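PDB 2WW2: alpha-1,2-mannosidase from Bacteroides thetaiotaomicron, which hydrolyses alpha-mannosidic linkages with inversion of anomeric configuration, as a probably calcium-dependent family 92 glycoside hydrolase. Local coordinates for residues Q599-Q604 with P720-G725; H606-M611 with I654-F659; V673-D678 with E711-M716; A681-I686 with M716-N721. All blocks are in the same frame, centred on the assembly; numbering follows the deposited sequence.

Contact 1. Residues Q599-Q604 with P720-G725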
# COMPACT_ATOMS: atom_id res chain seq x y z
N GLN A 599 -3.58 -12.53 -27.91
CA GLN A 599 -4.84 -12.20 -27.25
C GLN A 599 -5.20 -10.73 -27.41
O GLN A 599 -5.26 -9.99 -26.42
CB GLN A 599 -4.78 -12.59 -25.77
CG GLN A 599 -4.44 -14.07 -25.53
CD GLN A 599 -4.66 -14.48 -24.08
OE1 GLN A 599 -4.61 -13.65 -23.17
NE2 GLN A 599 -4.88 -15.77 -23.86
N PRO A 600 -5.45 -10.29 -28.66
CA PRO A 600 -5.73 -8.88 -28.95
C PRO A 600 -6.94 -8.34 -28.19
O PRO A 600 -7.04 -7.14 -27.97
CB PRO A 600 -5.98 -8.86 -30.48
CG PRO A 600 -6.14 -10.28 -30.88
CD PRO A 600 -5.38 -11.12 -29.88
N TRP A 601 -7.85 -9.23 -27.80
CA TRP A 601 -9.05 -8.77 -27.09
C TRP A 601 -8.72 -8.14 -25.75
O TRP A 601 -9.44 -7.25 -25.31
CB TRP A 601 -10.10 -9.90 -26.93
CG TRP A 601 -9.61 -11.13 -26.19
CD1 TRP A 601 -9.70 -11.38 -24.85
CD2 TRP A 601 -9.00 -12.29 -26.78
NE1 TRP A 601 -9.16 -12.62 -24.57
CE2 TRP A 601 -8.73 -13.19 -25.73
CE3 TRP A 601 -8.65 -12.64 -28.09
CZ2 TRP A 601 -8.13 -14.43 -25.96
CZ3 TRP A 601 -8.05 -13.88 -28.31
CH2 TRP A 601 -7.80 -14.76 -27.24
N LYS A 602 -7.64 -8.58 -25.12
CA LYS A 602 -7.19 -7.97 -23.87
C LYS A 602 -6.64 -6.55 -24.07
O LYS A 602 -6.87 -5.67 -23.25
CB LYS A 602 -6.20 -8.89 -23.15
CG LYS A 602 -6.85 -10.20 -22.64
CD LYS A 602 -5.86 -11.04 -21.80
CE LYS A 602 -6.53 -12.25 -21.14
NZ LYS A 602 -5.46 -13.09 -20.51
N THR A 603 -5.91 -6.33 -25.16
CA THR A 603 -5.49 -5.00 -25.58
C THR A 603 -6.73 -4.12 -25.74
O THR A 603 -6.79 -3.02 -25.20
CB THR A 603 -4.71 -5.05 -26.93
OG1 THR A 603 -3.41 -5.60 -26.70
CG2 THR A 603 -4.57 -3.66 -27.52
N GLN A 604 -7.74 -4.65 -26.43
CA GLN A 604 -8.94 -3.90 -26.71
C GLN A 604 -9.66 -3.50 -25.41
O GLN A 604 -10.07 -2.34 -25.25
CB GLN A 604 -9.87 -4.72 -27.61
CG GLN A 604 -9.34 -4.91 -29.04
CD GLN A 604 -9.84 -6.19 -29.70
OE1 GLN A 604 -10.90 -6.74 -29.36
NE2 GLN A 604 -9.06 -6.69 -30.67
N PRO A 720 -15.59 -10.56 -26.43
CA PRO A 720 -14.38 -10.70 -27.25
C PRO A 720 -14.56 -11.80 -28.27
O PRO A 720 -15.33 -12.74 -28.02
CB PRO A 720 -13.31 -11.10 -26.24
CG PRO A 720 -14.08 -11.71 -25.09
CD PRO A 720 -15.35 -10.91 -25.02
N ASN A 721 -13.90 -11.67 -29.41
CA ASN A 721 -13.85 -12.74 -30.39
C ASN A 721 -12.52 -13.46 -30.26
O ASN A 721 -11.50 -13.00 -30.78
CB ASN A 721 -14.00 -12.20 -31.81
CG ASN A 721 -13.96 -13.31 -32.86
OD1 ASN A 721 -13.70 -14.47 -32.54
ND2 ASN A 721 -14.20 -12.96 -34.12
N GLN A 722 -12.53 -14.60 -29.58
CA GLN A 722 -11.29 -15.29 -29.24
C GLN A 722 -10.70 -16.08 -30.40
O GLN A 722 -9.66 -16.72 -30.23
CB GLN A 722 -11.46 -16.16 -27.99
CG GLN A 722 -11.54 -15.31 -26.73
CD GLN A 722 -11.96 -16.08 -25.51
OE1 GLN A 722 -11.88 -17.30 -25.47
NE2 GLN A 722 -12.41 -15.37 -24.50
N GLN A 723 -11.37 -16.06 -31.55
CA GLN A 723 -10.85 -16.73 -32.74
C GLN A 723 -10.16 -15.77 -33.69
O GLN A 723 -9.73 -16.18 -34.76
CB GLN A 723 -11.96 -17.42 -33.53
CG GLN A 723 -12.95 -18.20 -32.70
CD GLN A 723 -13.66 -19.26 -33.49
OE1 GLN A 723 -14.86 -19.16 -33.74
NE2 GLN A 723 -12.92 -20.29 -33.91
N ARG A 724 -10.10 -14.49 -33.33
CA ARG A 724 -9.56 -13.50 -34.25
C ARG A 724 -8.22 -12.96 -33.77
O ARG A 724 -8.07 -12.59 -32.61
CB ARG A 724 -10.55 -12.33 -34.41
CG ARG A 724 -10.01 -11.20 -35.23
CD ARG A 724 -11.01 -10.05 -35.43
NE ARG A 724 -10.41 -9.13 -36.38
CZ ARG A 724 -9.44 -8.27 -36.07
NH1 ARG A 724 -9.05 -8.18 -34.81
NH2 ARG A 724 -8.89 -7.51 -37.01
N GLY A 725 -7.25 -12.88 -34.67
CA GLY A 725 -5.97 -12.26 -34.35
C GLY A 725 -5.07 -13.11 -33.49
O GLY A 725 -4.20 -12.59 -32.79
O HOH W 1 -10.25 -8.79 -32.37
O HOH W 2 -12.42 -9.15 -29.82
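Trp601 and Gln722 form the heart of a helix-to-loop contact, in which the first turn of helix 600-613 meets the loop that follows strand 710-717. Gln722 lays its aliphatic CG over the six-membered ring of Trp601, 3.6 Å from the centroid, a CH-pi contact in which the two side chains cross at about a right angle. The opposite face of the indole carries Gln599 CB, while Pro720 CB reaches Trp601 CB at 3.5 Å. With its CG between the backbone N and the carbonyl carbon (chi1 58°), the indole stands against the loop. An alanine at Trp601 would probably leave the methylenes of Gln722 without their flat support and open a gap between helix and loop. The carboxamide of Gln722 is bound to Ser59 and Thr57 of a second subunit. Beside the indole, Pro600 CG packs on Arg724 O at 3.5 Å; a CB on Gly725 would collide with the same proline ring. Two waters join the polar groups: water 1 accepts from Gln604 NE2 (3.0 Å) and from NH1 of Arg724 (2.8 Å), whose NH2 is held by Phe696 O, and water 2 donates to Gln604 OE1 (2.9 Å) and accepts from Asn721 N. Gln604 OE1 also takes the N-H of Ile686. A glutamine, donor and acceptor at once, suits this place: the direct contact is van der Waals and CH-pi in kind, and water carries the polar link.

Contact 2. Residues H606-M611 with I654-F659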
# COMPACT_ATOMS: atom_id res chain seq x y z
N HIS A 606 -8.49 -3.39 -22.13
CA HIS A 606 -7.71 -2.55 -21.22
C HIS A 606 -7.47 -1.15 -21.75
O HIS A 606 -7.52 -0.17 -21.00
CB HIS A 606 -6.39 -3.21 -20.87
CG HIS A 606 -6.54 -4.41 -19.99
ND1 HIS A 606 -7.05 -4.33 -18.71
CD2 HIS A 606 -6.27 -5.73 -20.20
CE1 HIS A 606 -7.09 -5.54 -18.18
NE2 HIS A 606 -6.62 -6.40 -19.06
N LEU A 607 -7.20 -1.05 -23.04
CA LEU A 607 -7.03 0.23 -23.68
C LEU A 607 -8.30 1.08 -23.51
O LEU A 607 -8.24 2.24 -23.07
CB LEU A 607 -6.75 -0.03 -25.16
CG LEU A 607 -6.25 1.11 -26.02
CD1 LEU A 607 -7.42 2.04 -26.27
CD2 LEU A 607 -5.04 1.82 -25.36
N ARG A 608 -9.45 0.51 -23.84
CA ARG A 608 -10.68 1.28 -23.70
C ARG A 608 -10.95 1.63 -22.23
O ARG A 608 -11.42 2.71 -21.92
CB ARG A 608 -11.86 0.54 -24.35
CG ARG A 608 -11.65 0.39 -25.89
CD ARG A 608 -11.80 1.74 -26.59
NE ARG A 608 -13.16 2.26 -26.38
CZ ARG A 608 -14.22 1.85 -27.08
NH1 ARG A 608 -14.08 0.95 -28.04
NH2 ARG A 608 -15.43 2.33 -26.81
N ASN A 609 -10.60 0.73 -21.32
CA ASN A 609 -10.77 0.99 -19.89
C ASN A 609 -9.89 2.19 -19.44
O ASN A 609 -10.37 3.11 -18.78
CB ASN A 609 -10.44 -0.28 -19.10
CG ASN A 609 -11.04 -0.28 -17.72
OD1 ASN A 609 -12.15 0.19 -17.49
ND2 ASN A 609 -10.30 -0.85 -16.78
N VAL A 610 -8.63 2.19 -19.85
CA VAL A 610 -7.72 3.30 -19.54
C VAL A 610 -8.23 4.64 -20.12
O VAL A 610 -8.27 5.65 -19.44
CB VAL A 610 -6.27 3.01 -20.02
CG1 VAL A 610 -5.43 4.30 -20.03
CG2 VAL A 610 -5.60 1.94 -19.12
N MET A 611 -8.66 4.64 -21.38
CA MET A 611 -9.15 5.87 -21.99
C MET A 611 -10.34 6.42 -21.23
O MET A 611 -10.46 7.64 -21.05
CB MET A 611 -9.47 5.68 -23.48
CG MET A 611 -8.23 5.43 -24.34
SD MET A 611 -8.44 5.76 -26.10
CE MET A 611 -9.28 4.29 -26.70
N ILE A 654 -2.79 -2.45 -33.53
CA ILE A 654 -4.20 -2.10 -33.42
C ILE A 654 -4.71 -2.27 -31.97
O ILE A 654 -4.44 -3.28 -31.30
CB ILE A 654 -5.04 -2.87 -34.47
CG1 ILE A 654 -4.69 -2.32 -35.85
CG2 ILE A 654 -6.57 -2.68 -34.21
CD1 ILE A 654 -5.16 -3.16 -37.02
N GLY A 655 -5.41 -1.25 -31.49
CA GLY A 655 -6.02 -1.31 -30.17
C GLY A 655 -7.51 -1.42 -30.37
O GLY A 655 -8.02 -2.43 -30.86
N SER A 656 -8.21 -0.34 -30.03
CA SER A 656 -9.65 -0.26 -30.19
C SER A 656 -9.97 1.23 -30.20
O SER A 656 -9.55 1.94 -29.28
CB SER A 656 -10.35 -0.96 -29.02
OG SER A 656 -11.73 -0.73 -29.05
N PRO A 657 -10.66 1.71 -31.25
CA PRO A 657 -10.91 3.14 -31.44
C PRO A 657 -11.92 3.64 -30.42
O PRO A 657 -12.78 2.86 -29.96
CB PRO A 657 -11.53 3.21 -32.84
CG PRO A 657 -12.24 1.88 -33.00
CD PRO A 657 -11.34 0.89 -32.27
N LEU A 658 -11.85 4.93 -30.12
CA LEU A 658 -12.76 5.54 -29.17
C LEU A 658 -14.05 6.06 -29.81
O LEU A 658 -15.12 6.08 -29.18
CB LEU A 658 -12.05 6.70 -28.44
CG LEU A 658 -12.83 7.32 -27.28
CD1 LEU A 658 -12.92 6.31 -26.11
CD2 LEU A 658 -12.14 8.63 -26.85
N PHE A 659 -13.97 6.47 -31.07
CA PHE A 659 -15.12 7.14 -31.73
C PHE A 659 -15.83 6.21 -32.71
O PHE A 659 -15.30 5.17 -33.07
CB PHE A 659 -14.65 8.40 -32.46
CG PHE A 659 -14.04 9.45 -31.53
CD1 PHE A 659 -14.87 10.33 -30.83
CD2 PHE A 659 -12.66 9.53 -31.34
CE1 PHE A 659 -14.32 11.30 -29.95
CE2 PHE A 659 -12.09 10.50 -30.49
CZ PHE A 659 -12.93 11.38 -29.80
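Arg608 points one N-H of its guanidinium at Ser656 OG: NH1 lies 3.1 Å from OG, the N-H...O angle is 158°, and the hydroxyl sits at the group's edge, in its plane. Pro657 O is as near, 3.0 Å from NH1, but over the face of the guanidinium, where no N-H is well aimed at it. The arginine chain is folded at chi2 (-71°) and chi3 (-61°), and its methylenes touch Ser656, CG 3.4 Å from OG and CD 3.5 Å from Ser656 O. A long, flexible side chain suits this place, since it can bend round until its end meets the loop. Leu658 CD1 lies 4.1 Å from Arg608 NE, a van der Waals contact. Just before the arginine, Leu607 rests CD1 on Ser656 O at 3.7 Å. The contact sets helix 600-613 of the catalytic domain, which belongs to the six-hairpin glycosidase clan, against the buried loop between strands 651-654 and 661-665. Beyond this first shell, Ser656 OG is bonded to Pro684 O; since a carbonyl can only accept, the serine serves as acceptor to Arg608 and donor to the proline. Asn679 works both ways too, its OD1 accepting from Arg608 NH1 while its ND2 donates to Pro657 O and Phe659 O. A glycerol, probably from the crystallisation liquor, is hydrogen-bonded to Leu658 O and lies about 3 Å from the arginine side chain.

Contact 3. Residues V673-D678 with E711-M716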
# COMPACT_ATOMS: atom_id res chain seq x y z
N VAL A 673 -9.89 6.12 -43.25
CA VAL A 673 -10.98 6.11 -42.27
C VAL A 673 -10.93 4.88 -41.36
O VAL A 673 -10.82 3.75 -41.86
CB VAL A 673 -12.34 6.13 -42.97
CG1 VAL A 673 -13.50 5.85 -41.98
CG2 VAL A 673 -12.53 7.46 -43.71
N VAL A 674 -11.01 5.08 -40.05
CA VAL A 674 -11.27 3.96 -39.15
C VAL A 674 -12.74 4.09 -38.76
O VAL A 674 -13.11 5.00 -38.03
CB VAL A 674 -10.40 3.96 -37.87
CG1 VAL A 674 -10.78 2.79 -36.96
CG2 VAL A 674 -8.91 3.91 -38.22
N SER A 675 -13.59 3.22 -39.29
CA SER A 675 -15.00 3.29 -38.89
C SER A 675 -15.40 2.17 -37.93
O SER A 675 -14.96 1.02 -38.06
CB SER A 675 -15.93 3.36 -40.11
OG SER A 675 -15.95 2.13 -40.78
N ALA A 676 -16.21 2.52 -36.94
CA ALA A 676 -16.65 1.59 -35.92
C ALA A 676 -18.09 1.97 -35.61
O ALA A 676 -18.40 2.52 -34.54
CB ALA A 676 -15.74 1.72 -34.67
N ALA A 677 -18.97 1.69 -36.56
CA ALA A 677 -20.32 2.25 -36.54
C ALA A 677 -21.09 1.86 -35.29
O ALA A 677 -21.94 2.61 -34.83
CB ALA A 677 -21.10 1.88 -37.82
N ASP A 678 -20.81 0.68 -34.73
CA ASP A 678 -21.53 0.26 -33.52
C ASP A 678 -20.69 0.32 -32.25
O ASP A 678 -20.92 -0.42 -31.30
CB ASP A 678 -22.13 -1.13 -33.72
CG ASP A 678 -23.07 -1.17 -34.88
OD1 ASP A 678 -24.08 -0.43 -34.85
OD2 ASP A 678 -22.81 -1.92 -35.84
N GLU A 711 -9.87 2.40 -45.86
CA GLU A 711 -10.78 2.27 -44.73
C GLU A 711 -10.59 0.98 -43.97
O GLU A 711 -10.54 -0.11 -44.56
CB GLU A 711 -12.24 2.38 -45.19
CG GLU A 711 -13.24 2.25 -44.03
CD GLU A 711 -14.66 2.67 -44.41
OE1 GLU A 711 -14.83 3.32 -45.46
OE2 GLU A 711 -15.61 2.36 -43.66
N LEU A 712 -10.48 1.11 -42.65
CA LEU A 712 -10.57 -0.02 -41.74
C LEU A 712 -11.95 0.00 -41.11
O LEU A 712 -12.27 0.90 -40.33
CB LEU A 712 -9.50 0.09 -40.66
CG LEU A 712 -9.43 -1.08 -39.68
CD1 LEU A 712 -9.11 -2.42 -40.40
CD2 LEU A 712 -8.42 -0.76 -38.55
N ASN A 713 -12.78 -0.98 -41.47
CA ASN A 713 -14.18 -1.05 -41.04
C ASN A 713 -14.34 -2.09 -39.93
O ASN A 713 -14.26 -3.29 -40.20
CB ASN A 713 -15.08 -1.40 -42.24
CG ASN A 713 -16.56 -1.56 -41.88
OD1 ASN A 713 -16.96 -1.47 -40.73
ND2 ASN A 713 -17.37 -1.81 -42.89
N LEU A 714 -14.56 -1.63 -38.70
CA LEU A 714 -14.61 -2.53 -37.56
C LEU A 714 -16.05 -2.79 -37.11
O LEU A 714 -16.86 -1.86 -37.04
CB LEU A 714 -13.81 -1.95 -36.39
CG LEU A 714 -12.38 -1.53 -36.69
CD1 LEU A 714 -11.76 -0.84 -35.46
CD2 LEU A 714 -11.57 -2.75 -37.08
N SER A 715 -16.35 -4.06 -36.81
CA SER A 715 -17.62 -4.45 -36.19
C SER A 715 -17.34 -4.63 -34.70
O SER A 715 -16.64 -5.58 -34.32
CB SER A 715 -18.12 -5.76 -36.78
OG SER A 715 -18.35 -5.63 -38.17
N MET A 716 -17.86 -3.73 -33.88
CA MET A 716 -17.55 -3.73 -32.45
C MET A 716 -18.58 -4.59 -31.70
O MET A 716 -19.72 -4.68 -32.13
CB MET A 716 -17.56 -2.31 -31.87
CG MET A 716 -16.70 -1.31 -32.65
SD MET A 716 -14.97 -1.79 -32.77
CE MET A 716 -14.46 -1.75 -31.03
O HOH W 3 -18.11 0.27 -38.95
O HOH W 4 -18.98 -1.36 -35.80
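Leu714 N donates to Ser675 O across 2.8 Å with an almost straight N-H...O angle of 171°, a rung of a parallel ladder. Strands 671-675 and 710-717 run side by side here, the one parallel pair of a mixed six-stranded sheet. Before it come Leu712 N to Val673 O (2.8 Å) and Ser675 N to Leu712 O (2.9 Å); Val673 is also bonded to Gly710. Val673, Ser675, Glu711 and Asn713 share one face. On it Ser675 OG, placed between its backbone N and carbonyl carbon by chi1 of 71°, donates to Glu711 OE2 at 2.9 Å, meeting the oxygen on its anti side, 25° out of the carboxylate plane. The glutamate chain lies alongside Val673, with CG 4.1 Å from the valine CB. An alanine at Glu711 would probably leave the serine hydroxyl without this acceptor and Val673 without a flanking methylene. Val674 and Leu712 turn to the buried face, where branched apolar side chains meet: Val674 CG1 lies 4.0 Å from Leu714 CD1. Further on, Ala676 is small enough to take Met716 CG against its CB at 3.8 Å. Water 3 bridges the two segments, accepting from Ala677 N and donating to Asn713 OD1 at 2.7 Å.

Contact 4. Residues A681-I686 with M716-N721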
# COMPACT_ATOMS: atom_id res chain seq x y z
N ALA A 681 -19.38 2.51 -25.16
CA ALA A 681 -18.56 2.30 -23.97
C ALA A 681 -18.45 0.82 -23.57
O ALA A 681 -17.39 0.38 -23.08
CB ALA A 681 -19.09 3.14 -22.81
N ASP A 682 -19.51 0.05 -23.78
CA ASP A 682 -19.46 -1.36 -23.39
C ASP A 682 -19.21 -2.30 -24.57
O ASP A 682 -19.43 -3.51 -24.47
CB ASP A 682 -20.73 -1.77 -22.61
CG ASP A 682 -21.98 -1.72 -23.47
OD1 ASP A 682 -22.00 -0.97 -24.47
OD2 ASP A 682 -22.94 -2.44 -23.14
N ARG A 683 -18.76 -1.73 -25.69
CA ARG A 683 -18.43 -2.52 -26.86
C ARG A 683 -16.99 -2.23 -27.31
O ARG A 683 -16.76 -1.71 -28.40
CB ARG A 683 -19.44 -2.25 -27.98
CG ARG A 683 -20.86 -2.74 -27.65
CD ARG A 683 -21.93 -2.11 -28.56
NE ARG A 683 -22.02 -2.80 -29.84
CZ ARG A 683 -22.67 -3.95 -30.02
NH1 ARG A 683 -23.30 -4.53 -29.01
NH2 ARG A 683 -22.69 -4.53 -31.23
N PRO A 684 -16.01 -2.57 -26.46
CA PRO A 684 -14.61 -2.29 -26.78
C PRO A 684 -13.97 -3.29 -27.74
O PRO A 684 -12.88 -3.04 -28.26
CB PRO A 684 -13.93 -2.39 -25.40
CG PRO A 684 -14.73 -3.49 -24.71
CD PRO A 684 -16.16 -3.26 -25.17
N TYR A 685 -14.62 -4.42 -27.97
CA TYR A 685 -13.99 -5.54 -28.68
C TYR A 685 -14.18 -5.47 -30.20
O TYR A 685 -15.26 -5.12 -30.67
CB TYR A 685 -14.54 -6.88 -28.17
CG TYR A 685 -14.28 -7.12 -26.70
CD1 TYR A 685 -12.98 -7.35 -26.24
CD2 TYR A 685 -15.32 -7.10 -25.78
CE1 TYR A 685 -12.73 -7.55 -24.90
CE2 TYR A 685 -15.08 -7.30 -24.43
CZ TYR A 685 -13.78 -7.53 -23.99
OH TYR A 685 -13.52 -7.74 -22.65
N ILE A 686 -13.15 -5.86 -30.95
CA ILE A 686 -13.30 -5.99 -32.39
C ILE A 686 -13.77 -7.42 -32.72
O ILE A 686 -13.04 -8.39 -32.50
CB ILE A 686 -11.97 -5.67 -33.13
CG1 ILE A 686 -11.53 -4.21 -32.88
CG2 ILE A 686 -12.07 -5.96 -34.64
CD1 ILE A 686 -10.10 -3.95 -33.31
N MET A 716 -17.86 -3.73 -33.88
CA MET A 716 -17.55 -3.73 -32.45
C MET A 716 -18.58 -4.59 -31.70
O MET A 716 -19.72 -4.68 -32.13
CB MET A 716 -17.56 -2.31 -31.87
CG MET A 716 -16.70 -1.31 -32.65
SD MET A 716 -14.97 -1.79 -32.77
CE MET A 716 -14.46 -1.75 -31.03
N ASP A 717 -18.16 -5.21 -30.60
CA ASP A 717 -19.01 -6.13 -29.86
C ASP A 717 -18.75 -5.97 -28.37
O ASP A 717 -17.70 -5.47 -27.97
CB ASP A 717 -18.71 -7.57 -30.31
CG ASP A 717 -19.86 -8.52 -30.05
OD1 ASP A 717 -20.87 -8.11 -29.42
OD2 ASP A 717 -19.76 -9.69 -30.47
N SER A 718 -19.70 -6.42 -27.55
CA SER A 718 -19.56 -6.41 -26.10
C SER A 718 -18.87 -7.65 -25.54
O SER A 718 -18.56 -7.71 -24.35
CB SER A 718 -20.93 -6.27 -25.43
OG SER A 718 -21.75 -7.31 -25.89
N VAL A 719 -18.65 -8.66 -26.38
CA VAL A 719 -17.86 -9.82 -25.96
C VAL A 719 -16.69 -10.00 -26.92
O VAL A 719 -16.77 -9.61 -28.07
CB VAL A 719 -18.69 -11.11 -25.89
CG1 VAL A 719 -19.96 -10.90 -25.03
CG2 VAL A 719 -19.06 -11.60 -27.30
N PRO A 720 -15.59 -10.56 -26.43
CA PRO A 720 -14.38 -10.70 -27.25
C PRO A 720 -14.56 -11.80 -28.27
O PRO A 720 -15.33 -12.74 -28.02
CB PRO A 720 -13.31 -11.10 -26.24
CG PRO A 720 -14.08 -11.71 -25.09
CD PRO A 720 -15.35 -10.91 -25.02
N ASN A 721 -13.90 -11.67 -29.41
CA ASN A 721 -13.85 -12.74 -30.39
C ASN A 721 -12.52 -13.46 -30.26
O ASN A 721 -11.50 -13.00 -30.78
CB ASN A 721 -14.00 -12.20 -31.81
CG ASN A 721 -13.96 -13.31 -32.86
OD1 ASN A 721 -13.70 -14.47 -32.54
ND2 ASN A 721 -14.20 -12.96 -34.12
O HOH W 5 -18.85 -5.34 -22.64
O HOH W 2 -12.42 -9.15 -29.82
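Tyr685 lays its ring against Pro720, side by side and pointing the same way. Pro720 CD stands 3.8 Å from the ring centroid, 17° off the normal, a CH-pi contact that suits the polarised C-H groups next to a proline nitrogen. Pro684 CG covers the opposite face, and Ser718 O comes to the ring's edge, 3.5 Å from CE2. The tyrosine backbone is paired as well: Asp717 N gives a bond of 2.9 Å to Tyr685 O, and Tyr685 N a longer one of 3.3 Å to Asp717 O, the hydrogen-bonded pair. Ile686 and Met716 make the neighbouring non-hydrogen-bonded pair on the buried face. Met716 is bent at chi2 and chi3, and its CE touches Pro684 O at 3.4 Å; an unbranched thioether can make such a turn. Arg683 spreads its guanidinium over Asp717 CA, and NE is tied to Asp678 O. Its NH1 is 4.3 Å from Asp717 OD1, too far for a salt bridge and well off the guanidinium plane, though the opposite charges would probably still attract. Asp717 OD1 accepts instead from Ser718 N. At the two ends, water 5 links Asp682 O with Ser718 O, and the water on Asn721 N also donates to Ile686 O. This is the end of an antiparallel strand pair, where strand 685-691 begins and strand 710-717 runs out into loop, inside the mixed sheet of the catalytic domain.

How the contacts relate
From the N terminus, helix 600-613 comes first: its start opens contact 1 and its later turns open contact 2. Contact 2 closes first, at the loop after strand 651-654, and so is nested within the loop of contact 1. Strand 671-675 opens contact 3 and the approach to strand 685-691 opens contact 4. Strand 710-717, between those two in the sheet, closes contact 3, and its end with the loop beyond closes contact 4, so the two cross, sharing Met716; contact 3 also nests within contact 1. Contact 1 closes last, sharing Pro720 and Asn721 with contact 4. Helix and sheet are joined by Gln604 bound to Ile686, and Pro657 of contact 2 packs on Leu714 of contact 3.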